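Local coordinates for beta-Ala-His dipeptidase (Homo sapiens, PDB 3DLJ), which hydrolyses Xaa-His dipeptides with two zinc ions per subunit, preferring carnosine and anserine, as a secreted homodimeric metallopeptidase of the M20 family, at residues D120-T124 against S457-K461; K214-T218 against F416-D421; I273-V278 against V356-N360; V444-L448 against L473-F477. All blocks are in the same frame, centred on the assembly; numbering follows the deposited sequence.

Contact 1: residues D120-T124 against S457-K461; sequences DGWLT and SQNEK
Two irregular loops meet here, with CA of Trp122 and CA of Gln458 5.2 Å apart. All three direct hydrogen bonds pair a side-chain amide of Gln458 or Asn459 with the backbone of 120-124. Gln458 NE2 donates to Asp120 O at 3.2 Å. The carboxamide of Asn459 (chi1 m, -54°) bridges two peptide groups: ND2 gives a hydrogen bond to Gly121 O at 3.1 Å, and OD1 accepts one from Leu123 N at 2.8 Å. OD1 of Asn459 also receives a water, 2.5 Å away, which lies 2.6 Å from Thr124 OG1. Two unusual backbone conformations shape the loops: Gly121 has phi/psi of 128/22, where a CB would jam against the preceding carbonyl, and Asn459 takes left-handed angles of 62/40. Segment 457-461 adjoins the dinuclear zinc site of the M20 catalytic domain, and 120-124 packs against it. Ser457 directly follows the zinc ligand His456, and Glu460, whose side chain comes within about 7 Å of a zinc ion, forms a salt bridge with Arg139 and accepts from Asp143 N, the backbone of a zinc-bridging residue. Packing centres on the indole of Trp122 (chi1 m, chi2 80°). Gln458 CA makes a CH-pi contact 3.8 Å from the centroid of the five-membered ring of Trp122, 21° off the normal, while Trp122 CH2 reaches Glu460 CB at 4.0 Å and Trp122 CZ2 lies 3.6 Å from Ser457 O.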
# COMPACT_ATOMS: atom_id res chain seq x y z
N ASP A 120 -13.99 10.93 11.02
CA ASP A 120 -12.60 11.27 10.71
C ASP A 120 -12.51 12.44 9.72
O ASP A 120 -11.45 13.03 9.59
CB ASP A 120 -11.83 10.09 10.11
CG ASP A 120 -11.74 8.88 11.03
OD1 ASP A 120 -11.82 9.05 12.28
OD2 ASP A 120 -11.58 7.74 10.48
N GLY A 121 -13.60 12.75 9.02
CA GLY A 121 -13.63 13.87 8.06
C GLY A 121 -14.14 13.50 6.67
O GLY A 121 -13.85 14.18 5.69
N TRP A 122 -14.89 12.41 6.58
CA TRP A 122 -15.48 11.95 5.32
C TRP A 122 -16.69 12.79 4.95
O TRP A 122 -17.53 13.07 5.80
CB TRP A 122 -15.92 10.50 5.46
CG TRP A 122 -14.81 9.48 5.40
CD1 TRP A 122 -13.96 9.13 6.42
CD2 TRP A 122 -14.45 8.67 4.28
NE1 TRP A 122 -13.09 8.15 5.99
CE2 TRP A 122 -13.37 7.86 4.68
CE3 TRP A 122 -14.94 8.56 2.97
CZ2 TRP A 122 -12.77 6.93 3.81
CZ3 TRP A 122 -14.34 7.65 2.11
CH2 TRP A 122 -13.28 6.84 2.54
N LEU A 123 -16.78 13.21 3.68
CA LEU A 123 -17.93 13.94 3.16
C LEU A 123 -19.01 12.99 2.66
O LEU A 123 -20.11 13.41 2.30
CB LEU A 123 -17.52 14.89 2.01
CG LEU A 123 -16.32 15.82 2.19
CD1 LEU A 123 -16.23 16.74 0.99
CD2 LEU A 123 -16.38 16.64 3.48
N THR A 124 -18.68 11.71 2.62
CA THR A 124 -19.60 10.66 2.23
C THR A 124 -19.50 9.55 3.25
O THR A 124 -18.58 9.52 4.07
CB THR A 124 -19.27 10.08 0.82
OG1 THR A 124 -17.95 9.51 0.83
CG2 THR A 124 -19.36 11.16 -0.27
N SER A 457 -6.74 7.38 3.83
CA SER A 457 -7.18 8.71 4.25
C SER A 457 -8.68 8.80 4.16
O SER A 457 -9.33 7.88 3.66
CB SER A 457 -6.61 9.80 3.35
OG SER A 457 -5.20 9.72 3.37
N GLN A 458 -9.22 9.92 4.63
CA GLN A 458 -10.61 10.29 4.45
C GLN A 458 -10.82 10.60 2.99
O GLN A 458 -9.94 11.15 2.34
CB GLN A 458 -10.96 11.56 5.25
CG GLN A 458 -10.37 11.62 6.64
CD GLN A 458 -9.08 12.40 6.68
OE1 GLN A 458 -8.22 12.25 5.82
NE2 GLN A 458 -8.93 13.25 7.70
N ASN A 459 -12.00 10.25 2.48
CA ASN A 459 -12.42 10.55 1.11
C ASN A 459 -11.53 9.91 0.04
O ASN A 459 -11.20 10.53 -0.97
CB ASN A 459 -12.58 12.08 0.94
CG ASN A 459 -13.52 12.67 2.00
OD1 ASN A 459 -14.67 12.25 2.11
ND2 ASN A 459 -13.03 13.61 2.79
N GLU A 460 -11.14 8.66 0.30
CA GLU A 460 -10.56 7.76 -0.69
C GLU A 460 -11.51 7.57 -1.88
O GLU A 460 -12.70 7.46 -1.69
CB GLU A 460 -10.28 6.38 -0.07
CG GLU A 460 -9.61 5.43 -1.05
CD GLU A 460 -9.40 4.04 -0.53
OE1 GLU A 460 -9.51 3.79 0.71
OE2 GLU A 460 -9.07 3.18 -1.38
N LYS A 461 -10.96 7.50 -3.08
CA LYS A 461 -11.74 7.24 -4.30
C LYS A 461 -10.86 6.46 -5.27
O LYS A 461 -9.63 6.39 -5.10
CB LYS A 461 -12.15 8.57 -4.97
CG LYS A 461 -10.92 9.44 -5.25
CD LYS A 461 -11.05 10.31 -6.44
CE LYS A 461 -9.79 11.12 -6.70
NZ LYS A 461 -8.92 10.47 -7.71
O HOH W 1 -16.08 11.28 0.34

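Contact 2: residues K214-T218 against F416-D421; sequences KPAIT and FGTEPD
Pro215 lays its ring, in a C-gamma exo pucker, against the turn that leaves helix 403-416: its CG is 3.8 Å from Phe416 CB, and its CD is 3.7 Å from Thr418 CG2. Gly417 makes that turn with positive phi (71/17), after which Thr418 to Asp421 run extended. Ile217 (chi1 m, chi2 148°) covers the next proline, Ile217 CD1 meeting Pro420 CG at 3.6 Å, and both side chains also pack on Ile412 of the helix. The backbones pair in parallel, with Ala216 bridged to Asp421 at a CA-CA distance of 5.0 Å. Asp421 N donates weakly to Pro215 O at 3.3 Å, and Ile217 N donates to Asp421 O at 3.0 Å, a stronger and straighter bond. Ala216 CA approaches the same carbonyl, Asp421 O, at 3.4 Å in a CA-H...O contact. The Asp421 carboxylate is held by His292 N. Helix, glycine turn and extended return thus deliver strand 421-425 to the start of strand 216-232, which lies between 421-425 and 444-445, as a parallel pairing in a mixed sheet.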
# COMPACT_ATOMS: atom_id res chain seq x y z
N LYS A 214 -0.09 11.06 -17.54
CA LYS A 214 0.76 9.96 -18.01
C LYS A 214 0.66 8.72 -17.10
O LYS A 214 0.87 8.81 -15.88
CB LYS A 214 2.21 10.42 -18.16
N PRO A 215 0.32 7.55 -17.68
CA PRO A 215 0.24 6.32 -16.90
C PRO A 215 1.63 5.87 -16.52
O PRO A 215 2.62 6.42 -16.99
CB PRO A 215 -0.41 5.31 -17.87
CG PRO A 215 -0.96 6.15 -19.01
CD PRO A 215 -0.02 7.31 -19.10
N ALA A 216 1.72 4.86 -15.66
CA ALA A 216 3.02 4.51 -15.13
C ALA A 216 3.17 3.02 -15.00
O ALA A 216 2.18 2.27 -14.99
CB ALA A 216 3.21 5.17 -13.78
N ILE A 217 4.44 2.60 -14.93
CA ILE A 217 4.82 1.29 -14.42
C ILE A 217 5.84 1.52 -13.30
O ILE A 217 6.74 2.35 -13.45
CB ILE A 217 5.40 0.35 -15.52
CG1 ILE A 217 4.32 -0.07 -16.51
CG2 ILE A 217 5.96 -0.92 -14.92
CD1 ILE A 217 4.86 -0.28 -17.93
N THR A 218 5.69 0.79 -12.20
CA THR A 218 6.48 1.02 -10.99
C THR A 218 7.46 -0.13 -10.78
O THR A 218 7.07 -1.30 -10.78
CB THR A 218 5.53 1.21 -9.78
OG1 THR A 218 4.57 2.23 -10.09
CG2 THR A 218 6.30 1.57 -8.49
N PHE A 416 -3.86 3.40 -23.57
CA PHE A 416 -3.81 4.83 -23.28
C PHE A 416 -3.19 5.62 -24.42
O PHE A 416 -3.24 6.86 -24.41
CB PHE A 416 -3.14 5.08 -21.92
CG PHE A 416 -3.92 4.52 -20.74
CD1 PHE A 416 -3.58 3.30 -20.18
CD2 PHE A 416 -5.03 5.20 -20.23
CE1 PHE A 416 -4.32 2.77 -19.11
CE2 PHE A 416 -5.77 4.68 -19.13
CZ PHE A 416 -5.41 3.47 -18.59
N GLY A 417 -2.64 4.91 -25.40
CA GLY A 417 -2.07 5.54 -26.57
C GLY A 417 -0.79 6.29 -26.29
O GLY A 417 -0.37 7.12 -27.09
N THR A 418 -0.17 6.01 -25.16
CA THR A 418 1.08 6.69 -24.81
C THR A 418 2.06 5.81 -24.05
O THR A 418 1.67 4.80 -23.47
CB THR A 418 0.82 8.00 -24.02
OG1 THR A 418 2.08 8.61 -23.72
CG2 THR A 418 0.06 7.71 -22.73
N GLU A 419 3.32 6.21 -24.06
CA GLU A 419 4.34 5.49 -23.31
C GLU A 419 4.23 5.76 -21.81
O GLU A 419 4.14 6.92 -21.39
CB GLU A 419 5.75 5.83 -23.81
CG GLU A 419 6.07 5.35 -25.23
CD GLU A 419 6.13 3.82 -25.36
OE1 GLU A 419 6.44 3.15 -24.35
OE2 GLU A 419 5.88 3.31 -26.47
N PRO A 420 4.22 4.68 -21.00
CA PRO A 420 4.34 4.78 -19.55
C PRO A 420 5.72 5.29 -19.12
O PRO A 420 6.74 4.86 -19.68
CB PRO A 420 4.18 3.33 -19.08
CG PRO A 420 4.55 2.50 -20.24
CD PRO A 420 4.11 3.28 -21.44
N ASP A 421 5.74 6.18 -18.15
CA ASP A 421 6.98 6.44 -17.42
C ASP A 421 7.26 5.31 -16.45
O ASP A 421 6.34 4.76 -15.84
CB ASP A 421 6.94 7.78 -16.69
CG ASP A 421 7.36 8.95 -17.58
OD1 ASP A 421 8.15 8.74 -18.56
OD2 ASP A 421 6.90 10.08 -17.29

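Contact 3: residues I273-V278 against V356-N360; sequences IYDEVV and VPHMN
A type I beta turn from Tyr274 to Val277 leads into an extended exit, Val277 and Val278 having psi of 132° and 141°. Facing it, 356-360 is a tight loop between strand 346-355 and helix 361-377, a strand-to-helix connection in the smaller, dimerisation (lid) domain that M20 peptidases carry beside the catalytic one. Its bend contains a cis peptide between Pro357 and His358 and is closed by Met359 N donating to Val356 O at 2.8 Å. CA of Val277 and CA of His358 are 5.2 Å apart. Two backbone hydrogen bonds join the segments: His358 N donates to Glu276 O at 2.8 Å and Val278 N to Pro357 O at 3.0 Å. Asn360 occupies the N-cap of helix 361-377, its OD1 accepting from Ala363 N. Among the apolar side chains, Val277 CG1 meets Val356 CG2 at 3.9 Å. Met359 (m, t, p) brings its CE to Ile273, just before the turn, 3.9 Å from Ile273 CG2 and 3.3 Å from Ile273 O. Val278 CG1 sits over the His358 ring in a CH-pi contact, 3.7 Å from the centroid and 25° off the normal.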
# COMPACT_ATOMS: atom_id res chain seq x y z
N ILE A 273 22.36 8.48 9.75
CA ILE A 273 21.28 8.14 8.80
C ILE A 273 21.61 8.28 7.30
O ILE A 273 21.04 7.56 6.48
CB ILE A 273 19.94 8.85 9.18
CG1 ILE A 273 19.22 8.05 10.27
CG2 ILE A 273 18.97 8.89 7.99
CD1 ILE A 273 18.39 6.88 9.74
N TYR A 274 22.54 9.16 6.93
CA TYR A 274 22.86 9.38 5.51
C TYR A 274 24.13 8.66 5.06
O TYR A 274 24.46 8.66 3.89
CB TYR A 274 22.94 10.88 5.18
CG TYR A 274 21.60 11.57 5.32
CD1 TYR A 274 21.29 12.28 6.46
CD2 TYR A 274 20.64 11.46 4.32
CE1 TYR A 274 20.05 12.90 6.62
CE2 TYR A 274 19.39 12.08 4.45
CZ TYR A 274 19.11 12.80 5.62
OH TYR A 274 17.88 13.40 5.78
N ASP A 275 24.81 8.04 6.00
CA ASP A 275 26.07 7.37 5.75
C ASP A 275 26.05 6.46 4.53
O ASP A 275 26.98 6.50 3.72
CB ASP A 275 26.50 6.58 6.98
CG ASP A 275 26.96 7.47 8.10
OD1 ASP A 275 27.06 8.72 7.94
OD2 ASP A 275 27.23 6.89 9.17
N GLU A 276 25.00 5.65 4.42
CA GLU A 276 24.94 4.59 3.43
C GLU A 276 23.98 4.82 2.26
O GLU A 276 23.80 3.91 1.43
CB GLU A 276 24.67 3.23 4.12
CG GLU A 276 25.76 2.81 5.12
CD GLU A 276 25.68 1.33 5.49
OE1 GLU A 276 26.24 0.49 4.73
OE2 GLU A 276 25.06 1.02 6.55
N VAL A 277 23.38 6.01 2.16
CA VAL A 277 22.55 6.36 0.99
C VAL A 277 23.43 6.37 -0.25
O VAL A 277 24.51 6.97 -0.22
CB VAL A 277 21.82 7.74 1.15
CG1 VAL A 277 20.90 8.01 -0.05
CG2 VAL A 277 21.05 7.83 2.48
N VAL A 278 23.02 5.72 -1.34
CA VAL A 278 23.90 5.73 -2.54
C VAL A 278 24.11 7.15 -3.06
O VAL A 278 23.16 7.95 -3.07
CB VAL A 278 23.46 4.79 -3.70
CG1 VAL A 278 23.52 3.34 -3.27
CG2 VAL A 278 22.11 5.14 -4.22
N VAL A 356 16.06 3.75 1.77
CA VAL A 356 16.48 3.70 0.38
C VAL A 356 17.86 3.00 0.31
O VAL A 356 18.55 2.87 1.31
CB VAL A 356 16.57 5.14 -0.24
CG1 VAL A 356 15.22 5.83 -0.16
CG2 VAL A 356 17.66 5.98 0.44
N PRO A 357 18.23 2.49 -0.88
CA PRO A 357 19.59 1.99 -1.08
C PRO A 357 20.65 3.03 -0.69
O PRO A 357 20.50 4.20 -1.05
CB PRO A 357 19.64 1.72 -2.59
CG PRO A 357 18.24 1.53 -3.01
CD PRO A 357 17.37 2.30 -2.07
N HIS A 358 21.71 2.64 0.03
CA HIS A 358 21.92 1.27 0.52
C HIS A 358 21.78 1.13 2.04
O HIS A 358 22.63 0.52 2.67
CB HIS A 358 23.31 0.77 0.10
CG HIS A 358 23.34 0.17 -1.26
ND1 HIS A 358 24.42 0.29 -2.11
CD2 HIS A 358 22.40 -0.53 -1.94
CE1 HIS A 358 24.15 -0.33 -3.25
NE2 HIS A 358 22.93 -0.83 -3.17
N MET A 359 20.71 1.67 2.62
CA MET A 359 20.55 1.69 4.08
C MET A 359 20.30 0.30 4.73
O MET A 359 19.45 -0.46 4.28
CB MET A 359 19.45 2.69 4.49
CG MET A 359 19.67 4.13 3.98
SD MET A 359 18.26 5.24 4.23
CE MET A 359 18.44 5.63 5.98
N ASN A 360 21.01 0.03 5.82
CA ASN A 360 20.77 -1.16 6.64
C ASN A 360 19.73 -0.95 7.77
O ASN A 360 19.90 -0.08 8.63
CB ASN A 360 22.11 -1.64 7.22
CG ASN A 360 21.98 -2.97 7.94
OD1 ASN A 360 21.88 -3.02 9.17
ND2 ASN A 360 21.95 -4.07 7.17

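Contact 4: residues V444-L448 against L473-F477; sequences VLIPL and LFAAF
Val444 opens the segment at the short strand 444-445 and turns its side chain toward helix 464-482, its CG1 4.2 Å from Phe477 CZ. Leu445 points out of reach of 473-477 and packs on Ile204 and Ile429. Ile446 (chi1 m, chi2 t) has the broadest interface: its CD1 stands over the face of Phe477, a CH-pi contact 4.0 Å from the centroid and 8° off the normal, while its CG2 reaches Leu473 CD2 at 3.6 Å and Phe474 CE1 at 4.2 Å. Pro447 faces away. Leu448 (chi1 m, chi2 t) ends the row, its CD2 4.0 Å from Leu473 CD2 and its CD1 3.8 Å from Phe474 CE2. Leu473 (t, p), Phe474 (chi1 m) and Phe477 (chi1 t) line one side of the helix, with CA of Ile446 9.1 Å from CA of Phe474. Phe474 also meets Trp151 edge-to-face, and Phe477 touches Ala407 and Ala411 of helix 403-416. This apolar packing of helix 464-482 on strand 444-445 and the loop after it is characteristic of the layered alpha/beta catalytic domain of M20 peptidases.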
# COMPACT_ATOMS: atom_id res chain seq x y z
N VAL A 444 5.73 -7.55 -11.24
CA VAL A 444 5.49 -6.30 -11.97
C VAL A 444 4.41 -5.47 -11.28
O VAL A 444 3.30 -5.95 -11.02
CB VAL A 444 5.15 -6.55 -13.48
CG1 VAL A 444 4.00 -7.54 -13.61
CG2 VAL A 444 4.82 -5.24 -14.20
N LEU A 445 4.72 -4.21 -10.98
CA LEU A 445 3.73 -3.34 -10.37
C LEU A 445 3.02 -2.47 -11.40
O LEU A 445 3.61 -1.58 -12.00
CB LEU A 445 4.34 -2.47 -9.26
CG LEU A 445 5.17 -3.16 -8.18
CD1 LEU A 445 5.75 -2.09 -7.30
CD2 LEU A 445 4.36 -4.13 -7.36
N ILE A 446 1.73 -2.75 -11.60
CA ILE A 446 0.91 -1.98 -12.53
C ILE A 446 -0.09 -1.11 -11.75
O ILE A 446 -1.14 -1.58 -11.34
CB ILE A 446 0.17 -2.89 -13.55
CG1 ILE A 446 1.16 -3.93 -14.14
CG2 ILE A 446 -0.47 -2.06 -14.64
CD1 ILE A 446 0.55 -4.94 -15.11
N PRO A 447 0.25 0.17 -11.56
CA PRO A 447 -0.61 1.08 -10.82
C PRO A 447 -1.89 1.38 -11.62
O PRO A 447 -1.80 1.62 -12.81
CB PRO A 447 0.26 2.33 -10.64
CG PRO A 447 1.28 2.28 -11.75
CD PRO A 447 1.48 0.83 -12.07
N LEU A 448 -3.06 1.32 -10.96
CA LEU A 448 -4.32 1.79 -11.56
C LEU A 448 -4.79 3.11 -10.95
O LEU A 448 -5.58 3.84 -11.57
CB LEU A 448 -5.45 0.75 -11.45
CG LEU A 448 -5.45 -0.53 -12.29
CD1 LEU A 448 -6.89 -1.05 -12.47
CD2 LEU A 448 -4.82 -0.29 -13.61
N LEU A 473 -6.65 -2.38 -19.72
CA LEU A 473 -5.21 -2.53 -19.59
C LEU A 473 -4.87 -3.97 -19.22
O LEU A 473 -3.98 -4.60 -19.83
CB LEU A 473 -4.65 -1.58 -18.51
CG LEU A 473 -3.17 -1.70 -18.15
CD1 LEU A 473 -2.38 -1.39 -19.38
CD2 LEU A 473 -2.78 -0.76 -17.05
N PHE A 474 -5.57 -4.50 -18.23
CA PHE A 474 -5.37 -5.88 -17.84
C PHE A 474 -5.71 -6.86 -18.98
O PHE A 474 -5.00 -7.85 -19.19
CB PHE A 474 -6.15 -6.19 -16.54
CG PHE A 474 -5.57 -5.56 -15.29
CD1 PHE A 474 -4.20 -5.31 -15.17
CD2 PHE A 474 -6.40 -5.25 -14.20
CE1 PHE A 474 -3.66 -4.75 -13.98
CE2 PHE A 474 -5.88 -4.68 -12.99
CZ PHE A 474 -4.51 -4.44 -12.89
N ALA A 475 -6.80 -6.60 -19.69
CA ALA A 475 -7.17 -7.41 -20.89
C ALA A 475 -6.04 -7.46 -21.96
O ALA A 475 -5.61 -8.55 -22.39
CB ALA A 475 -8.47 -6.89 -21.49
N ALA A 476 -5.54 -6.29 -22.36
CA ALA A 476 -4.40 -6.20 -23.28
C ALA A 476 -3.16 -6.96 -22.77
O ALA A 476 -2.43 -7.60 -23.55
CB ALA A 476 -4.06 -4.73 -23.56
N PHE A 477 -2.94 -6.89 -21.46
CA PHE A 477 -1.77 -7.44 -20.79
C PHE A 477 -1.76 -8.96 -20.84
O PHE A 477 -0.70 -9.56 -21.10
CB PHE A 477 -1.71 -6.90 -19.35
CG PHE A 477 -0.55 -7.41 -18.54
CD1 PHE A 477 0.75 -6.99 -18.82
CD2 PHE A 477 -0.76 -8.29 -17.49
CE1 PHE A 477 1.83 -7.44 -18.05
CE2 PHE A 477 0.32 -8.75 -16.73
CZ PHE A 477 1.62 -8.32 -17.01

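Overall arrangement
Contact 4 is fully buried and apolar, whereas contacts 1, 2 and 3 are only partly buried and combine packing with hydrogen bonds. Contacts 2 and 4 adjoin, their centres 10 Å apart: Thr218 N probably hydrogen-bonds to Leu445 O at 3.2 Å, so strand 216-232 begins beside strand 444-445, on its side away from strand 201-204, and helix 403-416 packs on both contacts. Contact 1, with its side-chain amides binding loop backbone, lies near the zinc site, its centre 27 Å from that of contact 4. Contact 3 stands on the opposite side of the chain's centre from contact 1, about 36 Å between centres. Backbone hydrogen bonds link the segments in contacts 2 and 3, as a parallel pairing in the former and between two loops in the latter.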